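Local coordinates for protein CRISPR-associated endonuclease Cas12b (Alicyclobacillus acidoterrestris, PDB 5U31) that uses a guide RNA to recognise PAM-bearing target DNA and cuts it with a metal-dependent RuvC nuclease domain, at residues N236-K250 with Y365-A379. The protein carries 3 engineered substitutions. Numbering follows the deposited sequence.
With nucleotides of chain B; nucleotides of chain C.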
ATOM      1  N   ASN A 236     -10.541  18.634  -6.994  1.00 31.29           N
ATOM      2  CA  ASN A 236     -11.062  19.133  -8.264  1.00 30.70           C
ATOM      3  C   ASN A 236      -9.947  19.730  -9.112  1.00 36.48           C
ATOM      4  O   ASN A 236      -9.904  19.528 -10.332  1.00 33.38           O
ATOM      5  CB  ASN A 236     -12.152  20.175  -8.021  1.00 28.97           C
ATOM      6  CG  ASN A 236     -13.543  19.583  -8.034  1.00 42.18           C
ATOM      7  OD1 ASN A 236     -13.848  18.683  -8.817  1.00 33.89           O
ATOM      8  ND2 ASN A 236     -14.404  20.097  -7.167  1.00 57.18           N
ATOM      9  N   GLN A 237      -9.034  20.466  -8.479  1.00 29.18           N
ATOM     10  CA  GLN A 237      -7.895  21.013  -9.205  1.00 52.21           C
ATOM     11  C   GLN A 237      -6.923  19.914  -9.615  1.00 46.03           C
ATOM     12  O   GLN A 237      -6.338  19.968 -10.703  1.00 31.44           O
ATOM     13  CB  GLN A 237      -7.196  22.069  -8.349  1.00 48.29           C
ATOM     14  CG  GLN A 237      -5.907  22.602  -8.940  1.00 55.65           C
ATOM     15  CD  GLN A 237      -5.430  23.858  -8.248  1.00 65.40           C
ATOM     16  OE1 GLN A 237      -6.213  24.778  -7.996  1.00 80.87           O
ATOM     17  NE2 GLN A 237      -4.141  23.905  -7.932  1.00 56.51           N
ATOM     18  N   ARG A 238      -6.748  18.901  -8.761  1.00 51.72           N
ATOM     19  CA  ARG A 238      -5.756  17.866  -9.030  1.00 39.71           C
ATOM     20  C   ARG A 238      -6.220  16.924 -10.132  1.00 44.12           C
ATOM     21  O   ARG A 238      -5.427  16.533 -10.997  1.00 30.23           O
ATOM     22  CB  ARG A 238      -5.458  17.089  -7.750  1.00 28.89           C
ATOM     23  CG  ARG A 238      -4.168  16.305  -7.781  1.00 28.98           C
ATOM     24  CD  ARG A 238      -3.815  15.795  -6.398  1.00 28.52           C
ATOM     25  NE  ARG A 238      -2.400  15.461  -6.274  1.00 33.20           N
ATOM     26  CZ  ARG A 238      -1.886  14.275  -6.591  1.00 49.32           C
ATOM     27  NH1 ARG A 238      -0.587  14.054  -6.444  1.00 55.86           N
ATOM     28  NH2 ARG A 238      -2.670  13.311  -7.060  1.00 39.12           N
ATOM     29  N   VAL A 239      -7.500  16.547 -10.116  1.00 35.94           N
ATOM     30  CA  VAL A 239      -8.040  15.676 -11.156  1.00 30.18           C
ATOM     31  C   VAL A 239      -7.991  16.366 -12.512  1.00 53.48           C
ATOM     32  O   VAL A 239      -7.614  15.761 -13.522  1.00 52.08           O
ATOM     33  CB  VAL A 239      -9.472  15.250 -10.794  1.00 30.01           C
ATOM     34  CG1 VAL A 239     -10.083  14.437 -11.909  1.00 41.68           C
ATOM     35  CG2 VAL A 239      -9.454  14.457  -9.537  1.00 29.46           C
ATOM     36  N   GLY A 240      -8.376  17.644 -12.556  1.00 39.43           N
ATOM     37  CA  GLY A 240      -8.333  18.374 -13.810  1.00 39.37           C
ATOM     38  C   GLY A 240      -6.926  18.509 -14.359  1.00 43.53           C
ATOM     39  O   GLY A 240      -6.700  18.340 -15.559  1.00 45.25           O
ATOM     40  N   GLN A 241      -5.961  18.813 -13.487  1.00 33.46           N
ATOM     41  CA  GLN A 241      -4.579  18.929 -13.934  1.00 31.94           C
ATOM     42  C   GLN A 241      -4.073  17.599 -14.470  1.00 45.10           C
ATOM     43  O   GLN A 241      -3.515  17.532 -15.571  1.00 53.75           O
ATOM     44  CB  GLN A 241      -3.692  19.427 -12.795  1.00 38.63           C
ATOM     45  CG  GLN A 241      -3.885  20.896 -12.460  1.00 63.74           C
ATOM     46  CD  GLN A 241      -3.072  21.334 -11.260  1.00 81.42           C
ATOM     47  OE1 GLN A 241      -2.363  20.533 -10.646  1.00 92.99           O
ATOM     48  NE2 GLN A 241      -3.167  22.613 -10.919  1.00 78.87           N
ATOM     49  N   GLU A 242      -4.282  16.522 -13.711  1.00 41.21           N
ATOM     50  CA  GLU A 242      -3.803  15.213 -14.134  1.00 33.30           C
ATOM     51  C   GLU A 242      -4.499  14.737 -15.403  1.00 53.59           C
ATOM     52  O   GLU A 242      -3.904  13.985 -16.184  1.00 65.76           O
ATOM     53  CB  GLU A 242      -3.986  14.202 -13.006  1.00 31.28           C
ATOM     54  CG  GLU A 242      -3.080  14.469 -11.813  1.00 63.08           C
ATOM     55  CD  GLU A 242      -3.136  13.378 -10.765  1.00 80.12           C
ATOM     56  OE1 GLU A 242      -3.979  12.464 -10.888  1.00 92.44           O
ATOM     57  OE2 GLU A 242      -2.330  13.438  -9.814  1.00 85.60           O
ATOM     58  N   TYR A 243      -5.747  15.159 -15.633  1.00 46.91           N
ATOM     59  CA  TYR A 243      -6.417  14.818 -16.884  1.00 42.62           C
ATOM     60  C   TYR A 243      -5.864  15.627 -18.048  1.00 50.82           C
ATOM     61  O   TYR A 243      -5.861  15.150 -19.189  1.00 49.78           O
ATOM     62  CB  TYR A 243      -7.925  15.037 -16.764  1.00 33.29           C
ATOM     63  CG  TYR A 243      -8.706  14.610 -17.987  1.00 39.23           C
ATOM     64  CD1 TYR A 243      -9.194  13.315 -18.106  1.00 34.23           C
ATOM     65  CD2 TYR A 243      -8.963  15.504 -19.021  1.00 51.27           C
ATOM     66  CE1 TYR A 243      -9.909  12.920 -19.228  1.00 49.03           C
ATOM     67  CE2 TYR A 243      -9.677  15.119 -20.145  1.00 35.63           C
ATOM     68  CZ  TYR A 243     -10.146  13.828 -20.242  1.00 42.24           C
ATOM     69  OH  TYR A 243     -10.855  13.449 -21.358  1.00 41.48           O
ATOM     70  N   ALA A 244      -5.408  16.853 -17.784  1.00 56.66           N
ATOM     71  CA  ALA A 244      -4.773  17.648 -18.826  1.00 49.28           C
ATOM     72  C   ALA A 244      -3.432  17.051 -19.230  1.00 45.30           C
ATOM     73  O   ALA A 244      -3.104  16.994 -20.420  1.00 61.03           O
ATOM     74  CB  ALA A 244      -4.598  19.088 -18.350  1.00 61.07           C
ATOM     75  N   LYS A 245      -2.644  16.597 -18.253  1.00 44.56           N
ATOM     76  CA  LYS A 245      -1.365  15.975 -18.567  1.00 60.95           C
ATOM     77  C   LYS A 245      -1.531  14.647 -19.294  1.00 60.62           C
ATOM     78  O   LYS A 245      -0.599  14.207 -19.974  1.00 64.35           O
ATOM     79  CB  LYS A 245      -0.549  15.790 -17.286  1.00 65.81           C
ATOM     80  CG  LYS A 245      -0.143  17.109 -16.638  1.00 79.84           C
ATOM     81  CD  LYS A 245       0.183  16.943 -15.159  1.00 93.18           C
ATOM     82  CE  LYS A 245       0.294  18.294 -14.454  1.00 81.85           C
ATOM     83  NZ  LYS A 245       0.327  18.154 -12.968  1.00 66.23           N
ATOM     84  N   LEU A 246      -2.693  14.003 -19.172  1.00 50.22           N
ATOM     85  CA  LEU A 246      -2.943  12.786 -19.937  1.00 42.41           C
ATOM     86  C   LEU A 246      -3.155  13.104 -21.410  1.00 63.75           C
ATOM     87  O   LEU A 246      -2.561  12.463 -22.287  1.00 63.38           O
ATOM     88  CB  LEU A 246      -4.153  12.049 -19.373  1.00 35.16           C
ATOM     89  CG  LEU A 246      -3.865  10.882 -18.435  1.00 35.92           C
ATOM     90  CD1 LEU A 246      -5.168  10.237 -18.013  1.00 34.30           C
ATOM     91  CD2 LEU A 246      -2.954   9.880 -19.113  1.00 35.15           C
ATOM     92  N   VAL A 247      -4.007  14.093 -21.700  1.00 51.59           N
ATOM     93  CA  VAL A 247      -4.231  14.504 -23.082  1.00 43.84           C
ATOM     94  C   VAL A 247      -2.928  14.964 -23.716  1.00 47.35           C
ATOM     95  O   VAL A 247      -2.647  14.666 -24.882  1.00 59.40           O
ATOM     96  CB  VAL A 247      -5.308  15.599 -23.145  1.00 40.65           C
ATOM     97  CG1 VAL A 247      -5.603  15.967 -24.583  1.00 41.08           C
ATOM     98  CG2 VAL A 247      -6.566  15.126 -22.452  1.00 49.69           C
ATOM     99  N   GLU A 248      -2.106  15.692 -22.957  1.00 46.13           N
ATOM    100  CA  GLU A 248      -0.791  16.065 -23.464  1.00 53.76           C
ATOM    101  C   GLU A 248       0.090  14.838 -23.658  1.00 65.07           C
ATOM    102  O   GLU A 248       0.839  14.759 -24.636  1.00 83.32           O
ATOM    103  CB  GLU A 248      -0.124  17.071 -22.527  1.00 61.17           C
ATOM    104  CG  GLU A 248      -0.782  18.442 -22.546  1.00 75.73           C
ATOM    105  CD  GLU A 248       0.030  19.499 -21.819  1.00 87.50           C
ATOM    106  OE1 GLU A 248       1.177  19.208 -21.414  1.00 91.18           O
ATOM    107  OE2 GLU A 248      -0.484  20.625 -21.654  1.00 87.18           O
ATOM    108  N   GLN A 249       0.011  13.867 -22.743  1.00 54.27           N
ATOM    109  CA  GLN A 249       0.792  12.646 -22.910  1.00 55.08           C
ATOM    110  C   GLN A 249       0.409  11.922 -24.191  1.00 58.92           C
ATOM    111  O   GLN A 249       1.280  11.436 -24.921  1.00 69.89           O
ATOM    112  CB  GLN A 249       0.610  11.722 -21.706  1.00 64.23           C
ATOM    113  CG  GLN A 249       1.598  11.955 -20.580  1.00 77.86           C
ATOM    114  CD  GLN A 249       1.465  10.928 -19.470  1.00 77.72           C
ATOM    115  OE1 GLN A 249       1.310   9.731 -19.729  1.00 56.28           O
ATOM    116  NE2 GLN A 249       1.518  11.393 -18.226  1.00 78.78           N
ATOM    117  N   LYS A 250      -0.890  11.849 -24.486  1.00 54.85           N
ATOM    118  CA  LYS A 250      -1.342  11.126 -25.669  1.00 54.90           C
ATOM    119  C   LYS A 250      -0.807  11.764 -26.948  1.00 70.58           C
ATOM    120  O   LYS A 250      -0.264  11.074 -27.818  1.00 72.34           O
ATOM    121  CB  LYS A 250      -2.871  11.062 -25.677  1.00 45.27           C
ATOM    122  CG  LYS A 250      -3.493  10.727 -27.023  1.00 55.23           C
ATOM    123  CD  LYS A 250      -5.013  10.726 -26.931  1.00 59.16           C
ATOM    124  CE  LYS A 250      -5.665  10.681 -28.306  1.00 69.01           C
ATOM    125  NZ  LYS A 250      -5.220   9.509 -29.103  1.00 73.44           N
ATOM    126  N   TYR A 365       1.285   3.343 -25.672  1.00 42.91           N
ATOM    127  CA  TYR A 365       0.264   4.224 -26.228  1.00 42.34           C
ATOM    128  C   TYR A 365      -1.133   3.702 -25.923  1.00 60.82           C
ATOM    129  O   TYR A 365      -2.042   4.480 -25.609  1.00 61.26           O
ATOM    130  CB  TYR A 365       0.472   4.376 -27.735  1.00 44.81           C
ATOM    131  CG  TYR A 365      -0.564   5.229 -28.438  1.00 50.67           C
ATOM    132  CD1 TYR A 365      -0.665   6.592 -28.186  1.00 43.75           C
ATOM    133  CD2 TYR A 365      -1.428   4.671 -29.369  1.00 54.57           C
ATOM    134  CE1 TYR A 365      -1.609   7.371 -28.836  1.00 47.60           C
ATOM    135  CE2 TYR A 365      -2.370   5.439 -30.023  1.00 63.17           C
ATOM    136  CZ  TYR A 365      -2.459   6.787 -29.755  1.00 56.11           C
ATOM    137  OH  TYR A 365      -3.406   7.540 -30.414  1.00 45.72           O
ATOM    138  N   ASN A 366      -1.323   2.383 -26.002  1.00 53.54           N
ATOM    139  CA  ASN A 366      -2.627   1.809 -25.693  1.00 51.12           C
ATOM    140  C   ASN A 366      -2.976   1.993 -24.221  1.00 54.18           C
ATOM    141  O   ASN A 366      -4.132   2.271 -23.883  1.00 58.63           O
ATOM    142  CB  ASN A 366      -2.659   0.329 -26.077  1.00 43.41           C
ATOM    143  CG  ASN A 366      -2.795   0.117 -27.572  1.00 49.53           C
ATOM    144  OD1 ASN A 366      -3.405   0.922 -28.273  1.00 57.18           O
ATOM    145  ND2 ASN A 366      -2.229  -0.975 -28.068  1.00 55.33           N
ATOM    146  N   SER A 367      -1.993   1.843 -23.329  1.00 41.71           N
ATOM    147  CA  SER A 367      -2.257   2.074 -21.913  1.00 47.28           C
ATOM    148  C   SER A 367      -2.687   3.515 -21.669  1.00 50.16           C
ATOM    149  O   SER A 367      -3.595   3.775 -20.871  1.00 47.05           O
ATOM    150  CB  SER A 367      -1.023   1.730 -21.079  1.00 43.77           C
ATOM    151  OG  SER A 367       0.069   2.564 -21.414  1.00 52.25           O
ATOM    152  N   ILE A 368      -2.057   4.462 -22.364  1.00 43.05           N
ATOM    153  CA  ILE A 368      -2.472   5.855 -22.256  1.00 40.24           C
ATOM    154  C   ILE A 368      -3.882   6.035 -22.803  1.00 55.70           C
ATOM    155  O   ILE A 368      -4.681   6.800 -22.250  1.00 67.24           O
ATOM    156  CB  ILE A 368      -1.454   6.763 -22.970  1.00 40.36           C
ATOM    157  CG1 ILE A 368      -0.087   6.644 -22.291  1.00 40.61           C
ATOM    158  CG2 ILE A 368      -1.933   8.203 -22.993  1.00 38.19           C
ATOM    159  CD1 ILE A 368       0.969   7.543 -22.876  1.00 38.39           C
ATOM    160  N   LEU A 369      -4.220   5.318 -23.879  1.00 51.17           N
ATOM    161  CA  LEU A 369      -5.563   5.414 -24.446  1.00 48.86           C
ATOM    162  C   LEU A 369      -6.618   4.908 -23.470  1.00 50.53           C
ATOM    163  O   LEU A 369      -7.660   5.548 -23.286  1.00 52.14           O
ATOM    164  CB  LEU A 369      -5.639   4.634 -25.757  1.00 50.70           C
ATOM    165  CG  LEU A 369      -4.925   5.223 -26.973  1.00 50.55           C
ATOM    166  CD1 LEU A 369      -5.160   4.350 -28.193  1.00 43.19           C
ATOM    167  CD2 LEU A 369      -5.379   6.651 -27.236  1.00 41.94           C
ATOM    168  N   ARG A 370      -6.367   3.758 -22.841  1.00 46.13           N
ATOM    169  CA  ARG A 370      -7.354   3.172 -21.940  1.00 46.92           C
ATOM    170  C   ARG A 370      -7.515   4.008 -20.672  1.00 53.10           C
ATOM    171  O   ARG A 370      -8.641   4.279 -20.237  1.00 49.68           O
ATOM    172  CB  ARG A 370      -6.965   1.732 -21.599  1.00 44.30           C
ATOM    173  CG  ARG A 370      -7.787   1.124 -20.472  1.00 42.03           C
ATOM    174  CD  ARG A 370      -7.962  -0.372 -20.643  1.00 43.15           C
ATOM    175  NE  ARG A 370      -8.988  -0.904 -19.750  1.00 53.12           N
ATOM    176  CZ  ARG A 370      -9.631  -2.047 -19.959  1.00 66.74           C
ATOM    177  NH1 ARG A 370     -10.554  -2.464 -19.100  1.00 62.18           N
ATOM    178  NH2 ARG A 370      -9.356  -2.771 -21.037  1.00 67.84           N
ATOM    179  N   LYS A 371      -6.401   4.424 -20.061  1.00 42.80           N
ATOM    180  CA  LYS A 371      -6.490   5.212 -18.835  1.00 40.31           C
ATOM    181  C   LYS A 371      -7.145   6.559 -19.086  1.00 45.25           C
ATOM    182  O   LYS A 371      -7.748   7.136 -18.174  1.00 58.26           O
ATOM    183  CB  LYS A 371      -5.100   5.391 -18.224  1.00 35.03           C
ATOM    184  CG  LYS A 371      -4.492   4.072 -17.767  1.00 82.32           C
ATOM    185  CD  LYS A 371      -3.054   4.228 -17.310  1.00 88.55           C
ATOM    186  CE  LYS A 371      -2.449   2.882 -16.938  1.00 80.98           C
ATOM    187  NZ  LYS A 371      -1.006   3.010 -16.592  1.00 77.46           N
ATOM    188  N   LEU A 372      -7.048   7.067 -20.314  1.00 49.81           N
ATOM    189  CA  LEU A 372      -7.705   8.322 -20.652  1.00 47.03           C
ATOM    190  C   LEU A 372      -9.211   8.137 -20.786  1.00 47.33           C
ATOM    191  O   LEU A 372      -9.989   9.021 -20.406  1.00 57.35           O
ATOM    192  CB  LEU A 372      -7.113   8.876 -21.943  1.00 37.26           C
ATOM    193  CG  LEU A 372      -7.544  10.288 -22.313  1.00 45.85           C
ATOM    194  CD1 LEU A 372      -7.224  11.235 -21.172  1.00 55.92           C
ATOM    195  CD2 LEU A 372      -6.852  10.720 -23.591  1.00 45.16           C
ATOM    196  N   ASN A 373      -9.644   6.996 -21.326  1.00 41.94           N
ATOM    197  CA  ASN A 373     -11.073   6.746 -21.471  1.00 48.99           C
ATOM    198  C   ASN A 373     -11.762   6.571 -20.128  1.00 52.66           C
ATOM    199  O   ASN A 373     -12.983   6.742 -20.041  1.00 59.90           O
ATOM    200  CB  ASN A 373     -11.306   5.516 -22.347  1.00 50.77           C
ATOM    201  CG  ASN A 373     -10.803   5.710 -23.761  1.00 76.88           C
ATOM    202  OD1 ASN A 373     -10.740   6.834 -24.260  1.00 85.57           O
ATOM    203  ND2 ASN A 373     -10.441   4.614 -24.416  1.00 94.87           N
ATOM    204  N   HIS A 374     -11.014   6.241 -19.081  1.00 58.51           N
ATOM    205  CA  HIS A 374     -11.581   6.080 -17.755  1.00 49.26           C
ATOM    206  C   HIS A 374     -11.243   7.229 -16.819  1.00 41.91           C
ATOM    207  O   HIS A 374     -11.863   7.342 -15.756  1.00 36.34           O
ATOM    208  CB  HIS A 374     -11.108   4.755 -17.142  1.00 40.34           C
ATOM    209  CG  HIS A 374     -11.581   3.548 -17.889  1.00 50.55           C
ATOM    210  ND1 HIS A 374     -11.108   2.279 -17.632  1.00 56.15           N
ATOM    211  CD2 HIS A 374     -12.487   3.417 -18.887  1.00 51.91           C
ATOM    212  CE1 HIS A 374     -11.701   1.418 -18.440  1.00 57.01           C
ATOM    213  NE2 HIS A 374     -12.543   2.083 -19.210  1.00 53.53           N
ATOM    214  N   ALA A 375     -10.301   8.090 -17.194  1.00 42.90           N
ATOM    215  CA  ALA A 375      -9.880   9.166 -16.311  1.00 36.16           C
ATOM    216  C   ALA A 375     -11.035  10.120 -16.034  1.00 41.66           C
ATOM    217  O   ALA A 375     -11.799  10.484 -16.933  1.00 43.21           O
ATOM    218  CB  ALA A 375      -8.701   9.922 -16.922  1.00 34.34           C
ATOM    219  N   LYS A 376     -11.162  10.519 -14.775  1.00 34.65           N
ATOM    220  CA  LYS A 376     -12.166  11.493 -14.395  1.00 32.77           C
ATOM    221  C   LYS A 376     -11.641  12.901 -14.643  1.00 41.24           C
ATOM    222  O   LYS A 376     -10.433  13.137 -14.740  1.00 36.18           O
ATOM    223  CB  LYS A 376     -12.562  11.306 -12.928  1.00 31.51           C
ATOM    224  CG  LYS A 376     -12.884   9.858 -12.593  1.00 54.09           C
ATOM    225  CD  LYS A 376     -13.455   9.666 -11.202  1.00 53.20           C
ATOM    226  CE  LYS A 376     -13.643   8.177 -10.926  1.00 63.30           C
ATOM    227  NZ  LYS A 376     -14.386   7.898  -9.668  1.00 76.62           N
HETATM  228  N   MSE A 377     -12.570  13.840 -14.765  1.00 43.60           N
HETATM  229  CA  MSE A 377     -12.206  15.231 -14.976  1.00 38.28           C
HETATM  230  C   MSE A 377     -12.595  16.058 -13.766  1.00 44.86           C
HETATM  231  O   MSE A 377     -12.219  17.227 -13.654  1.00 50.48           O
HETATM  232  CB  MSE A 377     -12.877  15.783 -16.228  1.00 47.80           C
HETATM  233  CG  MSE A 377     -12.444  15.116 -17.518  1.00 65.42           C
HETATM  234 SE   MSE A 377     -13.505  15.754 -19.025  1.00 91.85          SE
HETATM  235  CE  MSE A 377     -14.687  14.217 -19.257  1.00101.63           C
ATOM    236  N   PHE A 378     -13.357  15.448 -12.860  1.00 42.16           N
ATOM    237  CA  PHE A 378     -13.821  16.138 -11.667  1.00 35.73           C
ATOM    238  C   PHE A 378     -13.942  15.140 -10.527  1.00 33.18           C
ATOM    239  O   PHE A 378     -14.260  13.969 -10.739  1.00 44.61           O
ATOM    240  CB  PHE A 378     -15.170  16.828 -11.893  1.00 37.64           C
ATOM    241  CG  PHE A 378     -15.226  17.677 -13.134  1.00 45.23           C
ATOM    242  CD1 PHE A 378     -14.757  18.978 -13.120  1.00 31.51           C
ATOM    243  CD2 PHE A 378     -15.753  17.170 -14.312  1.00 48.25           C
ATOM    244  CE1 PHE A 378     -14.815  19.762 -14.258  1.00 34.69           C
ATOM    245  CE2 PHE A 378     -15.815  17.947 -15.451  1.00 41.76           C
ATOM    246  CZ  PHE A 378     -15.344  19.246 -15.426  1.00 40.44           C
ATOM    247  N   ALA A 379     -13.704  15.623  -9.310  1.00 29.56           N
ATOM    248  CA  ALA A 379     -13.805  14.789  -8.121  1.00 29.11           C
ATOM    249  C   ALA A 379     -15.249  14.753  -7.640  1.00 33.94           C
ATOM    250  O   ALA A 379     -15.854  15.803  -7.405  1.00 41.59           O
ATOM    251  CB  ALA A 379     -12.892  15.325  -7.019  1.00 44.71           C
TER
ATOM    252  P     C B  99     -13.215  10.614  -7.096  1.00 36.53           P
ATOM    253  OP1   C B  99     -14.117  11.206  -8.116  1.00 39.61           O
ATOM    254  OP2   C B  99     -13.577   9.327  -6.453  1.00 33.30           O
ATOM    255  O5'   C B  99     -11.780  10.425  -7.751  1.00 29.17           O
ATOM    256  C5'   C B  99     -11.051  11.550  -8.208  1.00 29.17           C
ATOM    257  C4'   C B  99      -9.581  11.246  -8.317  1.00 37.17           C
ATOM    258  O4'   C B  99      -9.018  11.026  -7.001  1.00 44.70           O
ATOM    259  C3'   C B  99      -9.218   9.994  -9.093  1.00 33.76           C
ATOM    260  O3'   C B  99      -9.223  10.221 -10.492  1.00 40.09           O
ATOM    261  C2'   C B  99      -7.844   9.642  -8.537  1.00 30.62           C
ATOM    262  O2'   C B  99      -6.850  10.457  -9.140  1.00 45.24           O
ATOM    263  C1'   C B  99      -7.985  10.068  -7.072  1.00 39.10           C
ATOM    264  N1    C B  99      -8.319   8.945  -6.163  1.00 35.36           N
ATOM    265  C2    C B  99      -7.294   8.151  -5.638  1.00 34.02           C
ATOM    266  O2    C B  99      -6.122   8.387  -5.963  1.00 46.92           O
ATOM    267  N3    C B  99      -7.605   7.140  -4.794  1.00 28.41           N
ATOM    268  C4    C B  99      -8.876   6.919  -4.460  1.00 28.40           C
ATOM    269  N4    C B  99      -9.150   5.919  -3.623  1.00 29.62           N
ATOM    270  C5    C B  99      -9.936   7.720  -4.969  1.00 38.26           C
ATOM    271  C6    C B  99      -9.616   8.714  -5.804  1.00 36.96           C
ATOM    272  P     G B 100      -9.161   8.991 -11.525  1.00 30.80           P
ATOM    273  OP1   G B 100      -9.266   9.536 -12.907  1.00 34.44           O
ATOM    274  OP2   G B 100     -10.117   7.951 -11.064  1.00 30.80           O
ATOM    275  O5'   G B 100      -7.678   8.444 -11.364  1.00 31.79           O
ATOM    276  C5'   G B 100      -7.399   7.055 -11.394  1.00 30.94           C
ATOM    277  C4'   G B 100      -6.103   6.760 -10.687  1.00 30.63           C
ATOM    278  O4'   G B 100      -6.281   6.925  -9.259  1.00 42.66           O
ATOM    279  C3'   G B 100      -5.567   5.350 -10.838  1.00 30.93           C
ATOM    280  O3'   G B 100      -4.845   5.191 -12.046  1.00 37.23           O
ATOM    281  C2'   G B 100      -4.704   5.190  -9.596  1.00 43.48           C
ATOM    282  O2'   G B 100      -3.461   5.852  -9.779  1.00 48.03           O
ATOM    283  C1'   G B 100      -5.509   5.977  -8.564  1.00 29.87           C
ATOM    284  N9    G B 100      -6.420   5.133  -7.766  1.00 29.72           N
ATOM    285  C8    G B 100      -7.791   5.227  -7.736  1.00 29.73           C
ATOM    286  N7    G B 100      -8.356   4.375  -6.927  1.00 29.64           N
ATOM    287  C5    G B 100      -7.290   3.677  -6.374  1.00 39.91           C
ATOM    288  C6    G B 100      -7.285   2.625  -5.421  1.00 38.48           C
ATOM    289  O6    G B 100      -8.249   2.084  -4.862  1.00 39.84           O
ATOM    290  N1    G B 100      -5.988   2.209  -5.138  1.00 37.09           N
ATOM    291  C2    G B 100      -4.849   2.737  -5.692  1.00 32.29           C
ATOM    292  N2    G B 100      -3.690   2.201  -5.285  1.00 36.52           N
ATOM    293  N3    G B 100      -4.840   3.720  -6.578  1.00 30.28           N
ATOM    294  C4    G B 100      -6.088   4.139  -6.875  1.00 34.40           C
TER
ATOM    295  P    DT C  17      -2.147  16.699  -2.494  1.00 53.44           P
ATOM    296  OP1  DT C  17      -2.206  17.371  -3.813  1.00 42.95           O
ATOM    297  OP2  DT C  17      -0.923  16.758  -1.660  1.00 53.10           O
ATOM    298  O5'  DT C  17      -3.325  17.252  -1.565  1.00 48.23           O
ATOM    299  C5'  DT C  17      -4.672  17.175  -1.996  1.00 40.02           C
ATOM    300  C4'  DT C  17      -5.608  17.576  -0.870  1.00 35.49           C
ATOM    301  O4'  DT C  17      -6.068  16.389  -0.169  1.00 27.26           O
ATOM    302  C3'  DT C  17      -4.983  18.487   0.195  1.00 26.93           C
ATOM    303  O3'  DT C  17      -5.842  19.590   0.459  1.00 30.70           O
ATOM    304  C2'  DT C  17      -4.853  17.574   1.415  1.00 30.50           C
ATOM    305  C1'  DT C  17      -6.029  16.637   1.214  1.00 34.84           C
ATOM    306  N1   DT C  17      -5.898  15.334   1.931  1.00 27.50           N
ATOM    307  C2   DT C  17      -7.037  14.675   2.322  1.00 34.50           C
ATOM    308  O2   DT C  17      -8.158  15.100   2.107  1.00 46.32           O
ATOM    309  N3   DT C  17      -6.820  13.492   2.974  1.00 42.04           N
ATOM    310  C4   DT C  17      -5.601  12.914   3.270  1.00 37.90           C
ATOM    311  O4   DT C  17      -5.509  11.844   3.860  1.00 49.03           O
ATOM    312  C5   DT C  17      -4.443  13.660   2.834  1.00 26.58           C
ATOM    313  C7   DT C  17      -3.068  13.130   3.097  1.00 26.74           C
ATOM    314  C6   DT C  17      -4.645  14.820   2.193  1.00 26.60           C
TER
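An antiparallel helix pair of the REC1 (Helical-1) domain, with Tyr243, Leu246 and Lys250 facing Ile368, Leu372 and Ala375, carries the guide RNA backbone at one end. The axes of helices 236-250 and 365-374 run at 148° to each other, 9.9 Å apart at their closest. Leu372 acts as a knob in a hole formed by Tyr243, Leu246, Val247 and Lys250: CD1 lies 3.7 Å from Leu246 CB and also meets the tyrosine ring, while CD2 reaches the other way to Lys250 CD. The forked end of a leucine suits this place, since each methyl meets a different part of the hole. Lys250 answers as a knob among Tyr365, Ile368, Leu369 and Leu372; its long methylene chain packs against the leucines, and a bend at chi4 (57°) brings NZ to 3.0 Å from Tyr365 OH.

Past the helix end the chain leaves helical geometry as a loop, and Tyr243 anchors it. Met377, a selenomethionine, lays CG over the centre of one ring face, 3.5 Å from the centroid, with SE above the same face in a Met-aromatic contact. Ala375 CB, small enough to approach closely, touches the ring edge at CD1. Farther along, Ala379 N donates to Asn236 OD1 (3.1 Å), coming in from above the carbonyl plane; the short amide side chain thus holds the loop's main chain to the helix.

Between these points the loop meets the RNA. Lys376 N gives a nearly straight hydrogen bond (173°) to OP1 of G100 in chain B, 2.8 Å away, and the extended lysine side chain runs beside the phosphates of C99 and G100, as befits a cation. Val239 CG2 packs on the C99 sugar.

Beyond the pair, Trp232, earlier on helix 216-257, hydrogen-bonds Ala379 O, while Tyr50, from the strand at 49-52, stacks on Phe378.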